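Local coordinates for sulfite dehydrogenase (Paracoccus pantotrophus, PDB 2XTS), which oxidises protein-bound sulfane sulfur in the Sox pathway as the molybdenum-cofactor-bearing subunit of the sulfane dehydrogenase SoxCD, at the interface of chains A and B. Sequence-based numbering; all coordinates share one arbitrary frame. Chains: chain A/B, Sulfite dehydrogenase.

The interface of chains A and B. Residues chain A 30, 37-39, 61, 67, 69-70; chain B 26-28, 68, 201.
B:Tyr27, carried by the N-terminal arm of chain B, lies across chain A and hides more surface than any other residue of this patch, 79 Å². Its CG stands anti to the backbone N and beside the carbonyl carbon (chi1 -159°), an orientation that places the ring between the A:Gly69–A:Cys70 peptide and A:Pro30. One face lies against that peptide; the opposite face takes A:Pro30, whose CG sits 3.4 Å from B:Tyr27 CZ, off-centre toward the phenol end, in a CH-pi contact. The A:Val37 carbonyl O approaches B:Tyr27 CD2 at 3.3 Å. Main-chain hydrogen bonds on either side hold the backbone of B:Tyr27. A:Arg39 N gives to B:Pro26 O (2.8 Å, 167° at H). B:Gly28 N gives to A:Gly69 O (2.8 Å, 169° at H). Both donors lie in the carbonyl plane on a lone pair. The A:Arg39 guanidinium lays a face over A:Gly69 O, a placement that may polarise this acceptor.

At the ring tip, B:Tyr27 OH donates to the syn lone pair of B:Glu201 OE1 (2.6 Å). B:Gln68 NE2 steadies the carboxylate by reaching B:Glu201 OE2 from above its plane (2.8 Å). A:Pro67 and B:Glu201 run past each other in opposite directions, with A:Pro67 CB and CG beside the carboxylate. B:Tyr27 OH also meets a water that bridges to A:Gly69 N. An alanine at B:Tyr27 would remove the ring between A:Pro30 and A:Gly69 and the phenol bonded to B:Glu201, and would probably loosen the arm's seat.

Packing is looser at the margins: A:Lys38 runs extended beside B:Pro26, with A:Lys38 CD 3.9 Å from B:Pro26 CB, and A:Leu61 loses merely 2 Å² to chain B. Repeated by two-fold symmetry, this arm-exchange contact probably helps hold the two molybdenum subunits together.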
ATOM      1  N   PRO A  30       0.688  11.287  -5.069  1.00  6.07           N
ATOM      2  CA  PRO A  30       1.907  11.847  -4.498  1.00  5.81           C
ATOM      3  C   PRO A  30       2.109  13.340  -4.708  1.00  6.34           C
ATOM      4  O   PRO A  30       1.629  13.894  -5.699  1.00  7.66           O
ATOM      5  CB  PRO A  30       3.011  11.067  -5.207  1.00  5.83           C
ATOM      6  CG  PRO A  30       2.350   9.750  -5.555  1.00  6.38           C
ATOM      7  CD  PRO A  30       0.972  10.139  -5.937  1.00  5.80           C
ATOM      8  N   VAL A  37       9.179   9.138  -8.962  1.00  7.61           N
ATOM      9  CA  VAL A  37       8.762   7.846  -8.453  1.00  7.57           C
ATOM     10  C   VAL A  37       7.544   7.395  -9.253  1.00  7.14           C
ATOM     11  O   VAL A  37       6.408   7.623  -8.866  1.00  8.27           O
ATOM     12  CB  VAL A  37       8.514   7.889  -6.932  1.00  7.72           C
ATOM     13  CG1 VAL A  37       8.223   6.492  -6.395  1.00  8.87           C
ATOM     14  CG2 VAL A  37       9.737   8.472  -6.203  1.00  8.45           C
ATOM     15  N   LYS A  38       7.807   6.818 -10.421  1.00  6.97           N
ATOM     16  CA  LYS A  38       6.784   6.462 -11.384  1.00  7.16           C
ATOM     17  C   LYS A  38       7.285   5.306 -12.204  1.00  6.97           C
ATOM     18  O   LYS A  38       8.462   4.961 -12.151  1.00  7.18           O
ATOM     19  CB  LYS A  38       6.483   7.651 -12.291  1.00  8.10           C
ATOM     20  CG  LYS A  38       7.681   8.126 -13.110  1.00 10.26           C
ATOM     21  CD  LYS A  38       7.274   9.224 -14.064  1.00 11.42           C
ATOM     22  CE  LYS A  38       8.486   9.869 -14.718  1.00 15.62           C
ATOM     23  NZ  LYS A  38       8.057  10.883 -15.734  1.00 19.37           N
ATOM     24  N   ARG A  39       6.375   4.707 -12.962  1.00  6.55           N
ATOM     25  CA  ARG A  39       6.750   3.665 -13.893  1.00  7.40           C
ATOM     26  C   ARG A  39       7.494   4.276 -15.055  1.00  7.41           C
ATOM     27  O   ARG A  39       7.134   5.352 -15.529  1.00  9.93           O
ATOM     28  CB  ARG A  39       5.538   2.963 -14.462  1.00  7.83           C
ATOM     29  CG  ARG A  39       4.667   2.321 -13.457  1.00 10.59           C
ATOM     30  CD  ARG A  39       3.195   2.481 -13.927  1.00 12.53           C
ATOM     31  NE  ARG A  39       2.379   1.589 -13.196  1.00 14.57           N
ATOM     32  CZ  ARG A  39       1.061   1.608 -13.126  1.00  9.34           C
ATOM     33  NH1 ARG A  39       0.530   0.647 -12.431  1.00  9.59           N
ATOM     34  NH2 ARG A  39       0.298   2.547 -13.705  1.00 10.47           N
ATOM     35  N   LEU A  61      11.928   3.526  -3.679  1.00  7.95           N
ATOM     36  CA  LEU A  61      11.043   2.981  -2.671  1.00  7.83           C
ATOM     37  C   LEU A  61      11.820   2.496  -1.454  1.00  8.41           C
ATOM     38  O   LEU A  61      13.004   2.256  -1.520  1.00 10.58           O
ATOM     39  CB  LEU A  61      10.185   1.863  -3.253  1.00  8.61           C
ATOM     40  CG  LEU A  61       9.309   2.234  -4.441  1.00  8.61           C
ATOM     41  CD1 LEU A  61       8.649   0.998  -5.020  1.00 10.55           C
ATOM     42  CD2 LEU A  61       8.272   3.325  -4.160  1.00  9.55           C
ATOM     43  N   PRO A  67       3.691   0.665  -3.853  1.00  5.91           N
ATOM     44  CA  PRO A  67       2.471   1.451  -4.139  1.00  6.47           C
ATOM     45  C   PRO A  67       1.881   1.017  -5.459  1.00  6.29           C
ATOM     46  O   PRO A  67       2.569   0.985  -6.455  1.00  6.52           O
ATOM     47  CB  PRO A  67       2.985   2.896  -4.189  1.00  7.00           C
ATOM     48  CG  PRO A  67       4.306   2.856  -3.540  1.00  6.47           C
ATOM     49  CD  PRO A  67       4.890   1.529  -3.837  1.00  6.52           C
ATOM     50  N   GLY A  69      -0.023   2.298  -7.620  1.00  6.30           N
ATOM     51  CA  GLY A  69       0.020   3.213  -8.730  1.00  6.64           C
ATOM     52  C   GLY A  69       1.330   3.236  -9.501  1.00  6.87           C
ATOM     53  O   GLY A  69       1.348   3.674 -10.650  1.00  6.32           O
ATOM     54  N   CYS A  70       2.428   2.816  -8.877  1.00  5.68           N
ATOM     55  CA  CYS A  70       3.683   2.703  -9.621  1.00  6.36           C
ATOM     56  C   CYS A  70       4.230   1.294  -9.721  1.00  6.13           C
ATOM     57  O   CYS A  70       5.364   1.092 -10.122  1.00  7.90           O
ATOM     58  CB  CYS A  70       4.758   3.619  -9.069  1.00  7.20           C
ATOM     59  SG  CYS A  70       5.275   3.352  -7.380  1.00  9.87           S
TER
ATOM     60  N   PRO B  26       2.000   6.713 -16.080  1.00  8.78           N
ATOM     61  CA  PRO B  26       3.214   6.482 -15.294  1.00  8.31           C
ATOM     62  C   PRO B  26       2.960   6.319 -13.795  1.00  7.46           C
ATOM     63  O   PRO B  26       3.709   5.643 -13.125  1.00  7.71           O
ATOM     64  CB  PRO B  26       4.080   7.709 -15.612  1.00  9.86           C
ATOM     65  CG  PRO B  26       3.622   8.168 -16.948  1.00 11.93           C
ATOM     66  CD  PRO B  26       2.142   7.858 -16.996  1.00 10.13           C
ATOM     67  N   TYR B  27       1.949   7.000 -13.276  1.00  6.50           N
ATOM     68  CA  TYR B  27       1.514   6.807 -11.897  1.00  7.39           C
ATOM     69  C   TYR B  27      -0.003   6.712 -11.902  1.00  7.13           C
ATOM     70  O   TYR B  27      -0.700   7.689 -12.151  1.00  9.31           O
ATOM     71  CB  TYR B  27       1.979   7.939 -10.963  1.00  7.31           C
ATOM     72  CG  TYR B  27       1.971   7.481  -9.523  1.00  7.00           C
ATOM     73  CD1 TYR B  27       0.786   7.385  -8.805  1.00  7.13           C
ATOM     74  CD2 TYR B  27       3.142   7.155  -8.863  1.00  7.10           C
ATOM     75  CE1 TYR B  27       0.755   6.937  -7.528  1.00  7.43           C
ATOM     76  CE2 TYR B  27       3.124   6.690  -7.567  1.00  7.52           C
ATOM     77  CZ  TYR B  27       1.930   6.603  -6.890  1.00  7.01           C
ATOM     78  OH  TYR B  27       1.870   6.149  -5.587  1.00  7.89           O
ATOM     79  N   GLY B  28      -0.522   5.512 -11.687  1.00  7.22           N
ATOM     80  CA  GLY B  28      -1.942   5.230 -11.896  1.00  7.22           C
ATOM     81  C   GLY B  28      -2.844   5.492 -10.715  1.00  6.52           C
ATOM     82  O   GLY B  28      -2.411   5.586  -9.584  1.00  7.23           O
ATOM     83  N   GLN B  68      -2.840   4.768   0.491  1.00  7.08           N
ATOM     84  CA  GLN B  68      -2.547   6.062   1.031  1.00  7.40           C
ATOM     85  C   GLN B  68      -3.365   7.162   0.351  1.00  7.22           C
ATOM     86  O   GLN B  68      -3.667   8.171   0.986  1.00  8.17           O
ATOM     87  CB  GLN B  68      -1.038   6.326   1.018  1.00  8.21           C
ATOM     88  CG  GLN B  68      -0.319   6.016  -0.255  1.00  7.60           C
ATOM     89  CD  GLN B  68       0.270   4.611  -0.301  1.00  7.08           C
ATOM     90  OE1 GLN B  68      -0.303   3.661   0.213  1.00  8.21           O
ATOM     91  NE2 GLN B  68       1.415   4.484  -0.927  1.00  8.18           N
ATOM     92  N   GLU B 201       6.571   4.416  -0.413  1.00  6.78           N
ATOM     93  CA  GLU B 201       6.947   5.680  -1.042  1.00  6.39           C
ATOM     94  C   GLU B 201       6.945   6.806  -0.029  1.00  6.62           C
ATOM     95  O   GLU B 201       6.588   6.630   1.129  1.00  7.14           O
ATOM     96  CB  GLU B 201       6.015   5.984  -2.220  1.00  6.70           C
ATOM     97  CG  GLU B 201       4.574   6.159  -1.815  1.00  6.52           C
ATOM     98  CD  GLU B 201       3.600   6.364  -2.949  1.00  6.72           C
ATOM     99  OE1 GLU B 201       3.977   6.390  -4.136  1.00  7.56           O
ATOM    100  OE2 GLU B 201       2.410   6.490  -2.626  1.00  7.16           O
TER
HETATM  101  O   HOH W   1      -0.215   4.252  -5.560  1.00  7.56           O